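Local coordinates for OmpT protein (Vibrio cholerae serotype O1, PDB 6EHD) that probably serves as a non-specific diffusion porin of the outer membrane, forming a beta-barrel channel through which small solutes and ions can pass, at residues N70-V75 with G85-T90; S120-V125 with Y137-D142; I205-I210 with T238-D243. The protein carries 1 engineered substitution. All coordinates share one frame; numbering follows the deposited sequence. Where two conformers were deposited one is given.

Interaction 1: residues N70-V75 with G85-T90; sequences NHILGV and GKQWTT. With C8E ((hydroxyethyloxy)tri(ethyloxy)octane), chain D.
Asn70 meets Trp88 with its amide nitrogen over the indole: ND2 sits 3.4 Å above the Trp88 ring plane, over its centre, with the amide and ring planes 46° apart. CG lies beside the backbone N of Asn70 and anti to the carbonyl carbon (chi1 -90°), which puts Asn70 CG 3.6 Å from Lys86 O. A water ties Asn70 and Trp88 together, donating to Asn70 OD1 at 2.7 Å and accepting from Trp88 N at 2.9 Å. Next to this close-packed part, an antiparallel pair joins His71 and Lys86: His71 N binds Lys86 O at 2.9 Å, and Lys86 N returns a more bent bond to His71 O, 138° at the hydrogen. Ile72 crosses Gln87 at about a right angle, Ile72 CG1 to Gln87 CG 3.8 Å. The other side is looser. The His71 ring leads off to the exposed surface, where detergent atom O9 lies over one of its faces, and the extended Lys86 chain runs away to bond Val68 O. Gly85 has backbone angles that favour glycine, where the chain turns a corner from the barrel strand toward the helix at 90-94. Two backbone bonds thus grip the start of this excursion, probably the inward-folded loop of porins, while Asn70 ND2 packs over the indole and Asn70 OD1 takes the hydrogen of the bridging water.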
loop_
_atom_site.group_PDB
_atom_site.type_symbol
_atom_site.label_atom_id
_atom_site.label_comp_id
_atom_site.label_asym_id
_atom_site.label_seq_id
_atom_site.Cartn_x
_atom_site.Cartn_y
_atom_site.Cartn_z
ATOM N N ASN A 70 14.100 -1.876 -1.425
ATOM C CA ASN A 70 14.237 -1.847 0.069
ATOM C C ASN A 70 15.675 -2.194 0.414
ATOM O O ASN A 70 16.288 -3.018 -0.281
ATOM C CB ASN A 70 13.369 -2.931 0.713
ATOM C CG ASN A 70 11.896 -2.443 1.060
ATOM O OD1 ASN A 70 11.257 -3.098 1.841
ATOM N ND2 ASN A 70 11.426 -1.318 0.542
ATOM N N HIS A 71 16.153 -1.681 1.574
ATOM C CA HIS A 71 17.500 -2.024 2.100
ATOM C C HIS A 71 17.437 -1.834 3.636
ATOM O O HIS A 71 17.217 -0.718 4.118
ATOM C CB HIS A 71 18.532 -1.081 1.436
ATOM C CG HIS A 71 19.965 -1.391 1.771
ATOM N ND1 HIS A 71 21.022 -0.620 1.317
ATOM C CD2 HIS A 71 20.521 -2.359 2.541
ATOM C CE1 HIS A 71 22.161 -1.100 1.787
ATOM N NE2 HIS A 71 21.891 -2.172 2.511
ATOM N N ILE A 72 17.543 -2.943 4.345
ATOM C CA ILE A 72 17.142 -3.011 5.749
ATOM C C ILE A 72 18.234 -3.678 6.597
ATOM O O ILE A 72 18.762 -4.747 6.236
ATOM C CB ILE A 72 15.815 -3.845 5.885
ATOM C CG1 ILE A 72 14.714 -3.238 5.027
ATOM C CG2 ILE A 72 15.298 -3.840 7.301
ATOM C CD1 ILE A 72 13.392 -4.044 4.960
ATOM N N LEU A 73 18.489 -3.086 7.777
ATOM C CA LEU A 73 19.152 -3.741 8.893
ATOM C C LEU A 73 18.186 -3.861 10.083
ATOM O O LEU A 73 17.652 -2.870 10.530
ATOM C CB LEU A 73 20.367 -2.825 9.282
ATOM C CG LEU A 73 21.576 -3.528 9.843
ATOM C CD1 LEU A 73 22.783 -2.562 9.876
ATOM C CD2 LEU A 73 21.232 -4.079 11.211
ATOM N N GLY A 74 18.007 -5.053 10.593
ATOM C CA GLY A 74 17.033 -5.365 11.605
ATOM C C GLY A 74 17.641 -5.986 12.880
ATOM O O GLY A 74 18.562 -6.820 12.804
ATOM N N VAL A 75 17.040 -5.640 14.025
ATOM C CA VAL A 75 17.456 -6.119 15.329
ATOM C C VAL A 75 16.218 -6.559 16.094
ATOM O O VAL A 75 15.405 -5.700 16.458
ATOM C CB VAL A 75 18.212 -5.012 16.149
ATOM C CG1 VAL A 75 18.709 -5.647 17.426
ATOM C CG2 VAL A 75 19.341 -4.413 15.328
ATOM N N GLY A 85 16.530 1.770 7.642
ATOM C CA GLY A 85 16.918 1.980 6.213
ATOM C C GLY A 85 15.731 2.305 5.280
ATOM O O GLY A 85 14.742 2.899 5.715
ATOM N N LYS A 86 15.820 1.899 4.016
ATOM C CA LYS A 86 14.849 2.285 2.937
ATOM C C LYS A 86 13.744 1.201 2.976
ATOM O O LYS A 86 14.022 0.005 2.712
ATOM C CB LYS A 86 15.531 2.283 1.578
ATOM C CG LYS A 86 14.598 2.659 0.448
ATOM C CD LYS A 86 15.270 2.709 -0.928
ATOM C CE LYS A 86 14.320 3.444 -1.891
ATOM N NZ LYS A 86 14.796 3.423 -3.291
ATOM N N GLN A 87 12.503 1.612 3.355
ATOM C CA GLN A 87 11.438 0.662 3.695
ATOM C C GLN A 87 10.067 1.154 3.206
ATOM O O GLN A 87 9.834 2.374 3.092
ATOM C CB GLN A 87 11.386 0.523 5.259
ATOM C CG GLN A 87 12.634 -0.135 5.842
ATOM C CD GLN A 87 12.694 -0.174 7.325
ATOM O OE1 GLN A 87 12.287 -1.186 7.958
ATOM N NE2 GLN A 87 13.263 0.935 7.948
ATOM N N TRP A 88 9.136 0.229 3.053
ATOM C CA TRP A 88 7.699 0.644 2.875
ATOM C C TRP A 88 7.203 1.302 4.186
ATOM O O TRP A 88 7.727 0.926 5.283
ATOM C CB TRP A 88 6.811 -0.522 2.474
ATOM C CG TRP A 88 7.296 -1.306 1.287
ATOM C CD1 TRP A 88 7.529 -2.652 1.274
ATOM C CD2 TRP A 88 7.790 -0.800 0.057
ATOM N NE1 TRP A 88 8.050 -3.017 0.076
ATOM C CE2 TRP A 88 8.221 -1.897 -0.694
ATOM C CE3 TRP A 88 7.918 0.500 -0.499
ATOM C CZ2 TRP A 88 8.777 -1.760 -1.976
ATOM C CZ3 TRP A 88 8.451 0.637 -1.787
ATOM C CH2 TRP A 88 8.872 -0.486 -2.504
ATOM N N THR A 89 6.193 2.169 4.117
ATOM C CA THR A 89 5.577 2.702 5.373
ATOM C C THR A 89 4.850 1.619 6.200
ATOM O O THR A 89 4.370 0.589 5.660
ATOM C CB THR A 89 4.633 3.896 5.128
ATOM O OG1 THR A 89 3.482 3.482 4.379
ATOM C CG2 THR A 89 5.324 5.046 4.420
ATOM N N THR A 90 4.806 1.823 7.516
ATOM C CA THR A 90 4.017 1.009 8.432
ATOM C C THR A 90 2.497 1.006 7.949
ATOM O O THR A 90 1.836 -0.057 7.962
ATOM C CB THR A 90 4.067 1.573 9.888
ATOM O OG1 THR A 90 5.416 1.546 10.350
ATOM C CG2 THR A 90 3.182 0.756 10.829
HETATM C C1 C8E D . 22.126 0.080 13.461
HETATM C C2 C8E D . 22.399 0.714 12.100
HETATM C C3 C8E D . 22.311 2.240 12.055
HETATM C C4 C8E D . 21.476 2.823 10.894
HETATM C C5 C8E D . 22.223 3.028 9.573
HETATM C C6 C8E D . 21.364 2.789 8.310
HETATM C C7 C8E D . 21.212 1.314 7.888
HETATM C C8 C8E D . 21.515 1.004 6.432
HETATM O O9 C8E D . 20.333 0.568 5.730
HETATM O O HOH W 1 9.743 -2.479 4.045
#

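Interaction 2: residues S120-V125 with Y137-D142; sequences SQVKYV and YGFPED
Ser120 O lies at the edge of the Phe139 ring, in its plane and 3.5 Å from Phe139 CD2, while Tyr137 approaches one face of the same ring. Tyr137 CE2 stands 3.6 Å above the Phe139 plane, offset toward the rim, and Phe139 CD1 in turn lies in the plane of the tyrosine ring, at its edge; the two rings therefore meet edge to face within the 137-142 segment. CG of Phe139 is anti to the carbonyl carbon and beside the backbone N (chi1 -66°), which sets Phe139 CG 4.1 Å from Ser120 O. The same Ser120 carbonyl accepts the Phe139 N-H, N to O 3.0 Å, so one oxygen meets both the backbone and the ring edge of Phe139. Val122 and Tyr137 form a hydrogen-bonded antiparallel pair, each N to the other's O at 3.0 Å, with both side chains on one face. Gln121 and Gly138 form a non-hydrogen-bonded pair, with Gln121 CG on the other face, 4.1 Å from Gly138 CA. Farther out, Ser120 OG gives only a weak bond to Glu141 OE1 (3.4 Å), in a poorly ordered carboxylate whose OE2 forms a salt bridge to Lys145. Three backbone bonds thus hold the open end of the 121-128/131-138 hairpin, part of the porin barrel, with an apolar, aromatic face on the side of Tyr137 and a more polar one on the side of Gln121.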
loop_
_atom_site.group_PDB
_atom_site.type_symbol
_atom_site.label_atom_id
_atom_site.label_comp_id
_atom_site.label_asym_id
_atom_site.label_seq_id
_atom_site.Cartn_x
_atom_site.Cartn_y
_atom_site.Cartn_z
ATOM N N SER A 120 14.584 6.722 4.663
ATOM C CA SER A 120 15.357 6.654 5.887
ATOM C C SER A 120 14.418 6.587 7.094
ATOM O O SER A 120 14.153 7.617 7.722
ATOM C CB SER A 120 16.329 7.856 6.000
ATOM O OG SER A 120 17.012 7.715 7.226
ATOM N N GLN A 121 13.939 5.367 7.424
ATOM C CA GLN A 121 13.030 5.196 8.541
ATOM C C GLN A 121 13.610 4.296 9.581
ATOM O O GLN A 121 14.424 3.424 9.260
ATOM C CB GLN A 121 11.719 4.483 8.082
ATOM C CG GLN A 121 10.802 5.221 7.238
ATOM C CD GLN A 121 9.542 4.353 6.859
ATOM O OE1 GLN A 121 8.599 4.223 7.639
ATOM N NE2 GLN A 121 9.564 3.797 5.649
ATOM N N VAL A 122 13.125 4.473 10.808
ATOM C CA VAL A 122 13.162 3.447 11.834
ATOM C C VAL A 122 11.737 2.890 12.040
ATOM O O VAL A 122 10.823 3.679 12.314
ATOM C CB VAL A 122 13.558 3.962 13.231
ATOM C CG1 VAL A 122 13.987 2.814 14.092
ATOM C CG2 VAL A 122 14.577 5.052 13.149
ATOM N N LYS A 123 11.583 1.554 12.010
ATOM C CA LYS A 123 10.230 0.935 12.158
ATOM C C LYS A 123 10.331 -0.024 13.315
ATOM O O LYS A 123 11.400 -0.655 13.531
ATOM C CB LYS A 123 9.776 0.254 10.835
ATOM C CG LYS A 123 9.376 1.229 9.733
ATOM C CD LYS A 123 9.061 0.569 8.370
ATOM C CE LYS A 123 7.961 -0.499 8.440
ATOM N NZ LYS A 123 7.951 -1.243 7.123
ATOM N N TYR A 124 9.267 -0.060 14.088
ATOM C CA TYR A 124 9.125 -0.903 15.268
ATOM C C TYR A 124 7.956 -1.896 15.165
ATOM O O TYR A 124 6.858 -1.512 14.711
ATOM C CB TYR A 124 8.859 0.033 16.489
ATOM C CG TYR A 124 8.653 -0.679 17.794
ATOM C CD1 TYR A 124 9.730 -1.260 18.497
ATOM C CD2 TYR A 124 7.364 -0.792 18.358
ATOM C CE1 TYR A 124 9.559 -1.891 19.706
ATOM C CE2 TYR A 124 7.170 -1.439 19.572
ATOM C CZ TYR A 124 8.260 -1.972 20.264
ATOM O OH TYR A 124 8.028 -2.680 21.448
ATOM N N VAL A 125 8.147 -3.108 15.603
ATOM C CA VAL A 125 7.082 -4.109 15.696
ATOM C C VAL A 125 7.163 -4.863 16.972
ATOM O O VAL A 125 8.262 -5.364 17.326
ATOM C CB VAL A 125 7.180 -5.126 14.537
ATOM C CG1 VAL A 125 6.096 -6.226 14.711
ATOM C CG2 VAL A 125 7.133 -4.446 13.181
ATOM N N TYR A 137 8.999 6.031 12.142
ATOM C CA TYR A 137 9.410 7.452 12.017
ATOM C C TYR A 137 10.388 7.631 10.871
ATOM O O TYR A 137 11.357 6.904 10.752
ATOM C CB TYR A 137 10.073 7.878 13.393
ATOM C CG TYR A 137 10.722 9.268 13.396
ATOM C CD1 TYR A 137 9.963 10.433 13.616
ATOM C CD2 TYR A 137 12.112 9.413 13.187
ATOM C CE1 TYR A 137 10.552 11.720 13.594
ATOM C CE2 TYR A 137 12.700 10.691 13.149
ATOM C CZ TYR A 137 11.941 11.817 13.372
ATOM O OH TYR A 137 12.569 13.032 13.335
ATOM N N GLY A 138 10.182 8.656 10.069
ATOM C CA GLY A 138 11.050 8.963 8.971
ATOM C C GLY A 138 11.943 10.172 9.398
ATOM O O GLY A 138 11.420 11.216 9.851
ATOM N N PHE A 139 13.239 10.055 9.151
ATOM C CA PHE A 139 14.197 11.217 9.370
ATOM C C PHE A 139 14.157 12.224 8.226
ATOM O O PHE A 139 14.492 11.855 7.072
ATOM C CB PHE A 139 15.611 10.678 9.536
ATOM C CG PHE A 139 15.786 9.871 10.779
ATOM C CD1 PHE A 139 16.163 10.480 11.983
ATOM C CD2 PHE A 139 15.567 8.514 10.763
ATOM C CE1 PHE A 139 16.334 9.714 13.135
ATOM C CE2 PHE A 139 15.730 7.758 11.892
ATOM C CZ PHE A 139 16.106 8.341 13.086
ATOM N N PRO A 140 13.686 13.485 8.480
ATOM C CA PRO A 140 13.704 14.451 7.364
ATOM C C PRO A 140 15.192 14.857 7.255
ATOM O O PRO A 140 15.912 14.815 8.269
ATOM C CB PRO A 140 12.801 15.597 7.841
ATOM C CG PRO A 140 12.845 15.532 9.319
ATOM C CD PRO A 140 13.116 14.086 9.706
ATOM N N GLU A 141 15.730 15.086 6.078
ATOM C CA GLU A 141 17.209 15.204 6.099
ATOM C C GLU A 141 17.601 16.592 5.749
ATOM O O GLU A 141 17.935 16.887 4.601
ATOM C CB GLU A 141 17.888 14.089 5.333
ATOM C CG GLU A 141 18.042 12.893 6.279
ATOM C CD GLU A 141 18.391 11.619 5.585
ATOM O OE1 GLU A 141 18.584 10.607 6.287
ATOM O OE2 GLU A 141 18.486 11.639 4.343
ATOM N N ASP A 142 17.483 17.433 6.783
ATOM C CA ASP A 142 17.455 18.886 6.644
ATOM C C ASP A 142 16.534 19.249 5.451
ATOM O O ASP A 142 16.946 19.911 4.509
ATOM C CB ASP A 142 18.892 19.429 6.531
ATOM C CG ASP A 142 19.786 19.027 7.744
ATOM O OD1 ASP A 142 19.432 19.330 8.909
ATOM O OD2 ASP A 142 20.853 18.404 7.537
#

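Interaction 3: residues I205-I210 with T238-D243; sequences IGDALI and TYKVAD. With C8E ((hydroxyethyloxy)tri(ethyloxy)octane), chain H.
Backbone bonds carry the pairing of Leu209 with Thr238: Leu209 N donates to Thr238 O and Thr238 N to Leu209 O, both 3.0 Å. A third, Lys240 N to Asp207 O, is nearly straight (171° at the hydrogen) and carries the register past the last bridge, Ala208 with Tyr239. Asp207 belongs to the type II' turn from Ile205 to Ala208, with Gly206 at positive phi, so the pairing runs right up to the turn into strand 208-221. Among the apolar contacts, Ala208 CB touches Tyr239 CD2 at 3.6 Å, and Asp207 CB makes a CH-pi contact over one face of the Tyr239 ring, 4.2 Å from its centroid. Thr238 and Leu209 lie side by side, pointing the same way; Thr238 OG1, between the backbone N and the carbonyl carbon (chi1 72°), sits 3.5 Å from Leu209 CB. Waters add further polar links. One joins Asp207 O to Thr238 OG1, and two others link Tyr239 OH to Asp207, through its N at 3.2 Å and through OD2 at 2.8 Å. Detergent lies against Ala208 and Ile210: its C10 is 4.0 Å from Ala208 CB and from Ile210 CD1. The chemistry is thus mixed: an aliphatic and aromatic surface taken up by detergent, consistent with a lipid-facing barrel wall, gives way at the turn to a hydrated rim where Asp207 O accepts both a backbone N-H and a water.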
loop_
_atom_site.group_PDB
_atom_site.type_symbol
_atom_site.label_atom_id
_atom_site.label_comp_id
_atom_site.label_asym_id
_atom_site.label_seq_id
_atom_site.Cartn_x
_atom_site.Cartn_y
_atom_site.Cartn_z
ATOM N N ILE A 205 -15.299 -16.536 8.063
ATOM C CA ILE A 205 -16.357 -17.561 8.336
ATOM C C ILE A 205 -16.308 -18.615 7.218
ATOM O O ILE A 205 -16.776 -18.355 6.090
ATOM C CB ILE A 205 -17.793 -16.985 8.455
ATOM C CG1 ILE A 205 -17.951 -15.646 7.675
ATOM C CG2 ILE A 205 -18.150 -16.820 9.930
ATOM C CD1 ILE A 205 -19.368 -15.182 7.362
ATOM N N GLY A 206 -15.767 -19.768 7.568
ATOM C CA GLY A 206 -15.606 -20.890 6.644
ATOM C C GLY A 206 -14.677 -20.541 5.489
ATOM O O GLY A 206 -13.513 -20.193 5.674
ATOM N N ASP A 207 -15.193 -20.678 4.283
ATOM C CA ASP A 207 -14.418 -20.358 3.078
ATOM C C ASP A 207 -14.496 -18.854 2.728
ATOM O O ASP A 207 -13.937 -18.471 1.683
ATOM C CB ASP A 207 -14.990 -21.179 1.889
ATOM C CG ASP A 207 -14.656 -22.700 2.017
ATOM O OD1 ASP A 207 -13.566 -22.996 2.447
ATOM O OD2 ASP A 207 -15.496 -23.503 1.668
ATOM N N ALA A 208 -15.170 -18.034 3.565
ATOM C CA ALA A 208 -15.384 -16.589 3.282
ATOM C C ALA A 208 -14.546 -15.684 4.153
ATOM O O ALA A 208 -14.289 -15.995 5.358
ATOM C CB ALA A 208 -16.878 -16.206 3.381
ATOM N N LEU A 209 -14.154 -14.517 3.596
ATOM C CA LEU A 209 -13.507 -13.438 4.377
ATOM C C LEU A 209 -14.276 -12.179 4.048
ATOM O O LEU A 209 -14.546 -11.933 2.848
ATOM C CB LEU A 209 -12.042 -13.295 3.957
ATOM C CG LEU A 209 -11.318 -12.030 4.432
ATOM C CD1 LEU A 209 -11.211 -12.119 5.949
ATOM C CD2 LEU A 209 -9.940 -11.898 3.774
ATOM N N ILE A 210 -14.726 -11.417 5.061
ATOM C CA ILE A 210 -15.368 -10.074 4.761
ATOM C C ILE A 210 -14.661 -8.998 5.553
ATOM O O ILE A 210 -14.384 -9.177 6.759
ATOM C CB ILE A 210 -16.867 -10.050 5.136
ATOM C CG1 ILE A 210 -17.579 -11.180 4.348
ATOM C CG2 ILE A 210 -17.468 -8.705 4.731
ATOM C CD1 ILE A 210 -19.103 -11.264 4.533
ATOM N N THR A 238 -13.692 -12.133 0.006
ATOM C CA THR A 238 -13.156 -13.233 -0.833
ATOM C C THR A 238 -13.866 -14.505 -0.505
ATOM O O THR A 238 -14.379 -14.679 0.635
ATOM C CB THR A 238 -11.631 -13.424 -0.624
ATOM O OG1 THR A 238 -11.317 -14.004 0.644
ATOM C CG2 THR A 238 -10.795 -12.155 -0.838
ATOM N N TYR A 239 -13.899 -15.428 -1.462
ATOM C CA TYR A 239 -14.576 -16.720 -1.240
ATOM C C TYR A 239 -13.819 -17.813 -1.977
ATOM O O TYR A 239 -13.685 -17.740 -3.211
ATOM C CB TYR A 239 -16.009 -16.709 -1.697
ATOM C CG TYR A 239 -16.844 -17.811 -1.057
ATOM C CD1 TYR A 239 -16.887 -19.134 -1.610
ATOM C CD2 TYR A 239 -17.572 -17.584 0.111
ATOM C CE1 TYR A 239 -17.627 -20.167 -0.986
ATOM C CE2 TYR A 239 -18.268 -18.630 0.742
ATOM C CZ TYR A 239 -18.294 -19.910 0.165
ATOM O OH TYR A 239 -18.997 -20.911 0.788
ATOM N N LYS A 240 -13.373 -18.831 -1.219
ATOM C CA LYS A 240 -12.676 -20.004 -1.828
ATOM C C LYS A 240 -13.726 -20.980 -2.396
ATOM O O LYS A 240 -14.394 -21.688 -1.612
ATOM C CB LYS A 240 -11.870 -20.664 -0.670
ATOM C CG LYS A 240 -10.976 -21.831 -1.032
ATOM C CD LYS A 240 -9.864 -22.074 0.000
ATOM C CE LYS A 240 -8.661 -22.728 -0.651
ATOM N NZ LYS A 240 -7.864 -23.483 0.352
ATOM N N VAL A 241 -13.921 -20.948 -3.709
ATOM C CA VAL A 241 -14.899 -21.779 -4.396
ATOM C C VAL A 241 -14.392 -23.191 -4.745
ATOM O O VAL A 241 -15.220 -24.029 -5.159
ATOM C CB VAL A 241 -15.478 -21.133 -5.651
ATOM C CG1 VAL A 241 -16.225 -19.857 -5.302
ATOM C CG2 VAL A 241 -14.405 -20.822 -6.724
ATOM N N ALA A 242 -13.072 -23.386 -4.676
ATOM C CA ALA A 242 -12.366 -24.685 -4.845
ATOM C C ALA A 242 -10.959 -24.552 -4.285
ATOM O O ALA A 242 -10.511 -23.483 -3.968
ATOM C CB ALA A 242 -12.345 -25.130 -6.294
ATOM N N ASP A 243 -10.263 -25.671 -4.054
ATOM C CA ASP A 243 -8.863 -25.668 -3.572
ATOM C C ASP A 243 -7.931 -24.610 -4.279
ATOM O O ASP A 243 -7.159 -23.874 -3.616
ATOM C CB ASP A 243 -8.254 -27.072 -3.819
ATOM C CG ASP A 243 -8.732 -27.706 -5.172
ATOM O OD1 ASP A 243 -8.613 -27.087 -6.274
ATOM O OD2 ASP A 243 -9.299 -28.826 -5.117
HETATM C C1 C8E H . -22.464 -21.731 3.028
HETATM C C2 C8E H . -23.125 -20.397 3.324
HETATM C C3 C8E H . -22.222 -19.530 4.199
HETATM C C4 C8E H . -22.446 -18.019 4.020
HETATM C C5 C8E H . -21.125 -17.258 3.872
HETATM C C6 C8E H . -21.350 -15.875 3.265
HETATM C C7 C8E H . -21.495 -15.927 1.746
HETATM C C8 C8E H . -21.522 -14.544 1.103
HETATM O O9 C8E H . -20.252 -14.227 0.493
HETATM C C10 C8E H . -19.260 -13.712 1.388
HETATM C C11 C8E H . -18.099 -13.004 0.674
HETATM O O12 C8E H . -18.248 -13.076 -0.727
HETATM C C13 C8E H . -17.184 -12.574 -1.565
HETATM C C14 C8E H . -17.751 -12.449 -2.953
HETATM O O15 C8E H . -16.845 -12.831 -3.946
HETATM C C16 C8E H . -17.402 -12.951 -5.282
HETATM O O HOH W 2 -11.686 -16.702 1.217
HETATM O O HOH W 3 -18.287 -21.293 3.827
HETATM O O HOH W 4 -17.931 -23.218 0.291
#

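Overall arrangement
All three contacts touch the barrel strands and come in series along the chain, interaction 1 first; strand 87-88 pairs apart with 117-118. Interactions 1 and 2 adjoin, their centres 9 Å apart: strand 80-84 lies between strands 67-77 and 121-128, and Gly85 O to Gln121 N and Trp88 O to Lys123 NZ are probable hydrogen bonds between them. They flank the place where the chain leaves the wall, probably as the porin loop that folds into the channel. Interaction 3, its centre about 33 Å and 38 Å from those of interactions 1 and 2, lies across the chain's centre from interaction 2 and belongs to the hairpin wall of strands 208-221 and 227-242.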